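3-chlorocatechol 1,2-dioxygenase (Rhodococcus opacus, PDB 2BOY) probably uses a ferric iron to cleave the ring of catechols such as 3-chlorocatechol between their two hydroxyl-bearing carbons. Local coordinates at residues A[157-169]-A[184-196]. Numbering follows the deposited sequence.
With FE (Fe (III) ion), chain I; BHO (benzhydroxamic acid), chain J.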
loop_
_atom_site.group_PDB
_atom_site.type_symbol
_atom_site.label_atom_id
_atom_site.label_comp_id
_atom_site.label_asym_id
_atom_site.label_seq_id
_atom_site.Cartn_x
_atom_site.Cartn_y
_atom_site.Cartn_z
ATOM N N PHE A 157 -6.393 -17.872 -37.638
ATOM C CA PHE A 157 -7.284 -16.731 -37.871
ATOM C C PHE A 157 -6.409 -15.623 -38.444
ATOM O O PHE A 157 -5.165 -15.628 -38.301
ATOM C CB PHE A 157 -7.973 -16.239 -36.556
ATOM C CG PHE A 157 -6.997 -15.746 -35.500
ATOM C CD1 PHE A 157 -6.530 -14.430 -35.515
ATOM C CD2 PHE A 157 -6.524 -16.599 -34.517
ATOM C CE1 PHE A 157 -5.635 -13.977 -34.551
ATOM C CE2 PHE A 157 -5.612 -16.165 -33.539
ATOM C CZ PHE A 157 -5.185 -14.845 -33.536
ATOM N N THR A 158 -7.075 -14.665 -39.081
ATOM C CA THR A 158 -6.420 -13.475 -39.592
ATOM C C THR A 158 -7.197 -12.348 -38.987
ATOM O O THR A 158 -8.442 -12.365 -39.026
ATOM C CB THR A 158 -6.561 -13.434 -41.138
ATOM O OG1 THR A 158 -5.751 -14.476 -41.719
ATOM C CG2 THR A 158 -5.967 -12.149 -41.707
ATOM N N LEU A 159 -6.489 -11.368 -38.430
ATOM C CA LEU A 159 -7.156 -10.261 -37.730
ATOM C C LEU A 159 -6.627 -8.938 -38.270
ATOM O O LEU A 159 -5.400 -8.747 -38.338
ATOM C CB LEU A 159 -6.918 -10.382 -36.210
ATOM C CG LEU A 159 -7.460 -9.245 -35.295
ATOM C CD1 LEU A 159 -8.968 -9.177 -35.380
ATOM C CD2 LEU A 159 -7.012 -9.447 -33.851
ATOM N N ARG A 160 -7.543 -8.038 -38.657
ATOM C CA ARG A 160 -7.143 -6.699 -39.067
ATOM C C ARG A 160 -7.319 -5.680 -37.928
ATOM O O ARG A 160 -8.380 -5.578 -37.307
ATOM C CB ARG A 160 -7.937 -6.234 -40.295
ATOM C CG ARG A 160 -7.644 -4.802 -40.701
ATOM C CD ARG A 160 -8.256 -4.357 -42.045
ATOM N NE ARG A 160 -8.821 -3.002 -41.916
ATOM C CZ ARG A 160 -10.102 -2.684 -42.164
ATOM N NH1 ARG A 160 -10.955 -3.611 -42.590
ATOM N NH2 ARG A 160 -10.539 -1.430 -42.004
ATOM N N THR A 161 -6.282 -4.902 -37.686
ATOM C CA THR A 161 -6.361 -3.877 -36.681
ATOM C C THR A 161 -5.407 -2.755 -37.076
ATOM O O THR A 161 -5.080 -2.608 -38.265
ATOM C CB THR A 161 -6.112 -4.512 -35.290
ATOM O OG1 THR A 161 -6.265 -3.537 -34.292
ATOM C CG2 THR A 161 -4.677 -5.068 -35.131
ATOM N N ILE A 162 -5.038 -1.927 -36.113
ATOM C CA ILE A 162 -4.084 -0.855 -36.318
ATOM C C ILE A 162 -2.970 -1.094 -35.312
ATOM O O ILE A 162 -3.219 -1.730 -34.294
ATOM C CB ILE A 162 -4.849 0.497 -36.171
ATOM C CG1 ILE A 162 -5.319 0.928 -37.574
ATOM C CG2 ILE A 162 -4.028 1.572 -35.506
ATOM C CD1 ILE A 162 -6.608 1.745 -37.579
ATOM N N VAL A 163 -1.738 -0.694 -35.623
ATOM C CA VAL A 163 -0.636 -0.808 -34.647
ATOM C C VAL A 163 -0.905 0.105 -33.463
ATOM O O VAL A 163 -1.048 1.323 -33.655
ATOM C CB VAL A 163 0.751 -0.498 -35.288
ATOM C CG1 VAL A 163 1.873 -0.707 -34.280
ATOM C CG2 VAL A 163 0.984 -1.392 -36.511
ATOM N N PRO A 164 -0.990 -0.448 -32.230
ATOM C CA PRO A 164 -1.248 0.393 -31.066
ATOM C C PRO A 164 -0.030 1.273 -30.800
ATOM O O PRO A 164 1.086 0.880 -31.121
ATOM C CB PRO A 164 -1.423 -0.625 -29.886
ATOM C CG PRO A 164 -0.587 -1.851 -30.325
ATOM C CD PRO A 164 -0.744 -1.869 -31.873
ATOM N N ALA A 165 -0.255 2.449 -30.231
ATOM C CA ALA A 165 0.823 3.274 -29.694
ATOM C C ALA A 165 1.261 2.763 -28.323
ATOM O O ALA A 165 0.463 2.185 -27.602
ATOM C CB ALA A 165 0.346 4.738 -29.549
ATOM N N PRO A 166 2.501 3.047 -27.946
ATOM C CA PRO A 166 2.904 2.937 -26.549
ATOM C C PRO A 166 2.027 3.843 -25.684
ATOM O O PRO A 166 1.448 4.798 -26.187
ATOM C CB PRO A 166 4.330 3.497 -26.534
ATOM C CG PRO A 166 4.807 3.480 -27.928
ATOM C CD PRO A 166 3.604 3.494 -28.827
ATOM N N TYR A 167 1.967 3.507 -24.387
ATOM C CA TYR A 167 1.035 4.024 -23.365
ATOM C C TYR A 167 1.887 4.670 -22.238
ATOM O O TYR A 167 2.861 4.041 -21.823
ATOM C CB TYR A 167 0.247 2.800 -22.789
ATOM C CG TYR A 167 -0.781 3.119 -21.699
ATOM C CD1 TYR A 167 -0.513 2.883 -20.337
ATOM C CD2 TYR A 167 -2.028 3.640 -22.034
ATOM C CE1 TYR A 167 -1.468 3.203 -19.340
ATOM C CE2 TYR A 167 -2.979 3.945 -21.054
ATOM C CZ TYR A 167 -2.687 3.745 -19.715
ATOM O OH TYR A 167 -3.641 4.068 -18.765
ATOM N N GLU A 168 1.552 5.893 -21.760
ATOM C CA GLU A 168 2.065 6.374 -20.494
ATOM C C GLU A 168 1.011 6.164 -19.392
ATOM O O GLU A 168 -0.164 6.476 -19.579
ATOM C CB GLU A 168 2.398 7.881 -20.608
ATOM C CG GLU A 168 3.874 8.207 -20.471
ATOM C CD GLU A 168 4.166 9.691 -20.282
ATOM O OE1 GLU A 168 3.732 10.493 -21.139
ATOM O OE2 GLU A 168 4.857 10.038 -19.285
ATOM N N ILE A 169 1.415 5.629 -18.244
ATOM C CA ILE A 169 0.561 5.698 -17.053
ATOM C C ILE A 169 0.283 7.194 -16.789
ATOM O O ILE A 169 1.220 7.963 -16.675
ATOM C CB ILE A 169 1.290 5.061 -15.827
ATOM C CG1 ILE A 169 1.815 3.643 -16.147
ATOM C CG2 ILE A 169 0.400 5.094 -14.545
ATOM C CD1 ILE A 169 0.838 2.719 -16.859
ATOM N N TRP A 184 11.055 8.190 -12.786
ATOM C CA TRP A 184 10.978 6.968 -13.595
ATOM C C TRP A 184 10.084 7.180 -14.793
ATOM O O TRP A 184 9.035 7.796 -14.673
ATOM C CB TRP A 184 10.393 5.832 -12.754
ATOM C CG TRP A 184 11.229 5.443 -11.562
ATOM C CD1 TRP A 184 12.558 5.696 -11.349
ATOM C CD2 TRP A 184 10.772 4.715 -10.435
ATOM N NE1 TRP A 184 12.950 5.175 -10.141
ATOM C CE2 TRP A 184 11.869 4.559 -9.560
ATOM C CE3 TRP A 184 9.519 4.203 -10.050
ATOM C CZ2 TRP A 184 11.762 3.912 -8.325
ATOM C CZ3 TRP A 184 9.404 3.549 -8.806
ATOM C CH2 TRP A 184 10.525 3.398 -7.970
ATOM N N HIS A 185 10.492 6.697 -15.962
ATOM C CA HIS A 185 9.631 6.731 -17.132
ATOM C C HIS A 185 8.339 5.985 -16.833
ATOM O O HIS A 185 8.366 4.943 -16.148
ATOM C CB HIS A 185 10.329 6.010 -18.284
ATOM C CG HIS A 185 11.459 6.792 -18.870
ATOM N ND1 HIS A 185 12.756 6.305 -18.943
ATOM C CD2 HIS A 185 11.482 8.029 -19.417
ATOM C CE1 HIS A 185 13.518 7.213 -19.544
ATOM N NE2 HIS A 185 12.772 8.268 -19.824
ATOM N N ALA A 186 7.230 6.516 -17.354
ATOM C CA ALA A 186 5.926 5.927 -17.111
ATOM C C ALA A 186 5.393 5.135 -18.305
ATOM O O ALA A 186 4.188 4.946 -18.413
ATOM C CB ALA A 186 4.951 7.045 -16.741
ATOM N N TRP A 187 6.269 4.678 -19.205
ATOM C CA TRP A 187 5.815 4.127 -20.497
ATOM C C TRP A 187 5.778 2.603 -20.527
ATOM O O TRP A 187 6.711 1.965 -20.063
ATOM C CB TRP A 187 6.782 4.518 -21.599
ATOM C CG TRP A 187 6.710 5.971 -21.933
ATOM C CD1 TRP A 187 7.477 7.003 -21.391
ATOM C CD2 TRP A 187 5.823 6.578 -22.869
ATOM N NE1 TRP A 187 7.121 8.202 -21.969
ATOM C CE2 TRP A 187 6.113 7.977 -22.881
ATOM C CE3 TRP A 187 4.807 6.088 -23.719
ATOM C CZ2 TRP A 187 5.412 8.874 -23.694
ATOM C CZ3 TRP A 187 4.128 6.982 -24.536
ATOM C CH2 TRP A 187 4.423 8.362 -24.506
ATOM N N ARG A 188 4.739 2.070 -21.158
ATOM C CA ARG A 188 4.731 0.688 -21.662
ATOM C C ARG A 188 4.979 0.737 -23.194
ATOM O O ARG A 188 4.396 1.586 -23.881
ATOM C CB ARG A 188 3.343 0.065 -21.432
ATOM C CG ARG A 188 2.915 0.024 -19.964
ATOM C CD ARG A 188 2.194 -1.301 -19.605
ATOM N NE ARG A 188 3.110 -2.400 -19.908
ATOM C CZ ARG A 188 2.782 -3.543 -20.491
ATOM N NH1 ARG A 188 1.518 -3.789 -20.853
ATOM N NH2 ARG A 188 3.753 -4.408 -20.759
ATOM N N PRO A 189 5.755 -0.209 -23.730
ATOM C CA PRO A 189 5.920 -0.319 -25.188
ATOM C C PRO A 189 4.563 -0.752 -25.756
ATOM O O PRO A 189 3.708 -1.239 -24.974
ATOM C CB PRO A 189 6.947 -1.439 -25.352
ATOM C CG PRO A 189 6.704 -2.324 -24.157
ATOM C CD PRO A 189 6.448 -1.309 -23.006
ATOM N N ALA A 190 4.354 -0.578 -27.059
ATOM C CA ALA A 190 3.061 -0.927 -27.711
ATOM C C ALA A 190 2.813 -2.405 -27.615
ATOM O O ALA A 190 3.757 -3.155 -27.746
ATOM C CB ALA A 190 3.118 -0.524 -29.180
ATOM N N HIS A 191 1.559 -2.825 -27.415
ATOM C CA HIS A 191 1.264 -4.262 -27.216
ATOM C C HIS A 191 -0.201 -4.620 -27.524
ATOM O O HIS A 191 -1.096 -3.765 -27.456
ATOM C CB HIS A 191 1.593 -4.670 -25.755
ATOM C CG HIS A 191 0.875 -3.839 -24.744
ATOM N ND1 HIS A 191 1.352 -2.632 -24.290
ATOM C CD2 HIS A 191 -0.340 -4.006 -24.174
ATOM C CE1 HIS A 191 0.465 -2.098 -23.462
ATOM N NE2 HIS A 191 -0.566 -2.929 -23.358
ATOM N N LEU A 192 -0.427 -5.903 -27.827
ATOM C CA LEU A 192 -1.736 -6.480 -27.996
ATOM C C LEU A 192 -1.896 -7.428 -26.817
ATOM O O LEU A 192 -0.969 -8.222 -26.570
ATOM C CB LEU A 192 -1.794 -7.295 -29.286
ATOM C CG LEU A 192 -1.371 -6.531 -30.549
ATOM C CD1 LEU A 192 -1.519 -7.465 -31.747
ATOM C CD2 LEU A 192 -2.346 -5.323 -30.669
ATOM N N HIS A 193 -3.035 -7.328 -26.117
ATOM C CA HIS A 193 -3.379 -8.212 -24.942
ATOM C C HIS A 193 -4.213 -9.389 -25.431
ATOM O O HIS A 193 -5.083 -9.191 -26.268
ATOM C CB HIS A 193 -4.283 -7.469 -23.972
ATOM C CG HIS A 193 -3.586 -6.436 -23.128
ATOM N ND1 HIS A 193 -2.931 -6.773 -21.967
ATOM C CD2 HIS A 193 -3.489 -5.081 -23.241
ATOM C CE1 HIS A 193 -2.421 -5.681 -21.418
ATOM N NE2 HIS A 193 -2.734 -4.643 -22.181
ATOM N N TRP A 194 -4.062 -10.596 -24.843
ATOM C CA TRP A 194 -4.840 -11.742 -25.290
ATOM C C TRP A 194 -5.198 -12.601 -24.080
ATOM O O TRP A 194 -4.357 -12.796 -23.203
ATOM C CB TRP A 194 -4.009 -12.639 -26.202
ATOM C CG TRP A 194 -3.451 -11.961 -27.415
ATOM C CD1 TRP A 194 -2.304 -11.222 -27.487
ATOM C CD2 TRP A 194 -4.008 -11.974 -28.733
ATOM N NE1 TRP A 194 -2.141 -10.751 -28.770
ATOM C CE2 TRP A 194 -3.158 -11.214 -29.555
ATOM C CE3 TRP A 194 -5.162 -12.544 -29.306
ATOM C CZ2 TRP A 194 -3.401 -11.031 -30.913
ATOM C CZ3 TRP A 194 -5.407 -12.349 -30.669
ATOM C CH2 TRP A 194 -4.533 -11.602 -31.445
ATOM N N ILE A 195 -6.451 -13.035 -24.030
ATOM C CA ILE A 195 -6.858 -14.147 -23.135
ATOM C C ILE A 195 -7.394 -15.210 -24.060
ATOM O O ILE A 195 -8.305 -14.942 -24.856
ATOM C CB ILE A 195 -7.893 -13.694 -22.083
ATOM C CG1 ILE A 195 -7.218 -12.769 -21.047
ATOM C CG2 ILE A 195 -8.531 -14.943 -21.331
ATOM C CD1 ILE A 195 -8.222 -12.008 -20.146
ATOM N N ILE A 196 -6.834 -16.416 -23.968
ATOM C CA ILE A 196 -7.056 -17.460 -24.947
ATOM C C ILE A 196 -7.516 -18.703 -24.195
ATOM O O ILE A 196 -6.870 -19.103 -23.213
ATOM C CB ILE A 196 -5.730 -17.738 -25.681
ATOM C CG1 ILE A 196 -5.226 -16.413 -26.327
ATOM C CG2 ILE A 196 -5.901 -18.849 -26.776
ATOM C CD1 ILE A 196 -3.750 -16.485 -26.723
HETATM FE FE FE I . -2.090 -2.565 -22.049
HETATM C C1 BHO J . -1.074 -2.198 -18.318
HETATM C C2 BHO J . -0.274 -2.998 -17.369
HETATM C C3 BHO J . 0.070 -2.430 -16.141
HETATM C C4 BHO J . -0.333 -1.116 -15.855
HETATM C C5 BHO J . -1.074 -0.375 -16.760
HETATM C C6 BHO J . -1.440 -0.901 -17.999
HETATM C C BHO J . -1.443 -2.811 -19.633
HETATM O O1 BHO J . -0.708 -3.640 -20.060
HETATM N N BHO J . -2.475 -2.486 -20.383
HETATM O O2 BHO J . -3.638 -2.367 -19.966
HETATM O O HOH W 1 -0.042 -0.365 -26.653
HETATM O O HOH W 2 7.179 9.264 -18.096
#
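Tyr167 and Arg188 form an antiparallel hydrogen-bonded pair where the two-residue strand 167-168 joins strand 187-197 of the intradiol dioxygenase beta fold, beside the iron site. Arg188 N donates to Tyr167 O at 2.8 Å, and Tyr167 N returns a bond to Arg188 O. Ile169 N extends the pairing to Ala186 O (2.9 Å). Glu168 and Trp187 are the adjacent non-hydrogen-bonded pair.

Their side chains stack: Glu168 CG sits 3.4 Å from the centroid of the Trp187 five-membered ring, 17° off its normal, a CH-pi geometry. The chain runs out past CG, and the carboxylate lies over the indole, planes 14° apart. Pro166 CB packs against Trp187 CE3, and the ring also stacks with Trp215. An alanine in place of Trp187 would probably leave the Glu168 chain without its flat support and freer to turn, deprive Trp215 of its stacking partner and open a gap beside Pro166.

Apolar packing continues past the paired strands. Pro164 CG meets Ala190 CB and, 3.9 Å away, Leu192 CD2; farther along, the rings of Phe157 and Trp194 meet obliquely, planes at 42°.

Water bridges two places: one molecule links Ala165 O to His191 N, another Glu168 OE2 to Ala186 N.

On the iron side, Ile169 CD1 touches benzhydroxamic acid at C5 (3.6 Å). The Arg188 chain bends midway and carries its guanidinium to this ligand; Asp219 forms a salt bridge with NH2, and Gln207 hydrogen-bonds NH1. His191 and His193, with Tyr133, bind the ferric ion, and the nitrogen of benzhydroxamic acid is a further ligand. The bond from His191 ND1 to Pro189 O (2.8 Å), in the ring plane, helps fix the ring's rotation, while NE2 reaches the iron at 2.0 Å.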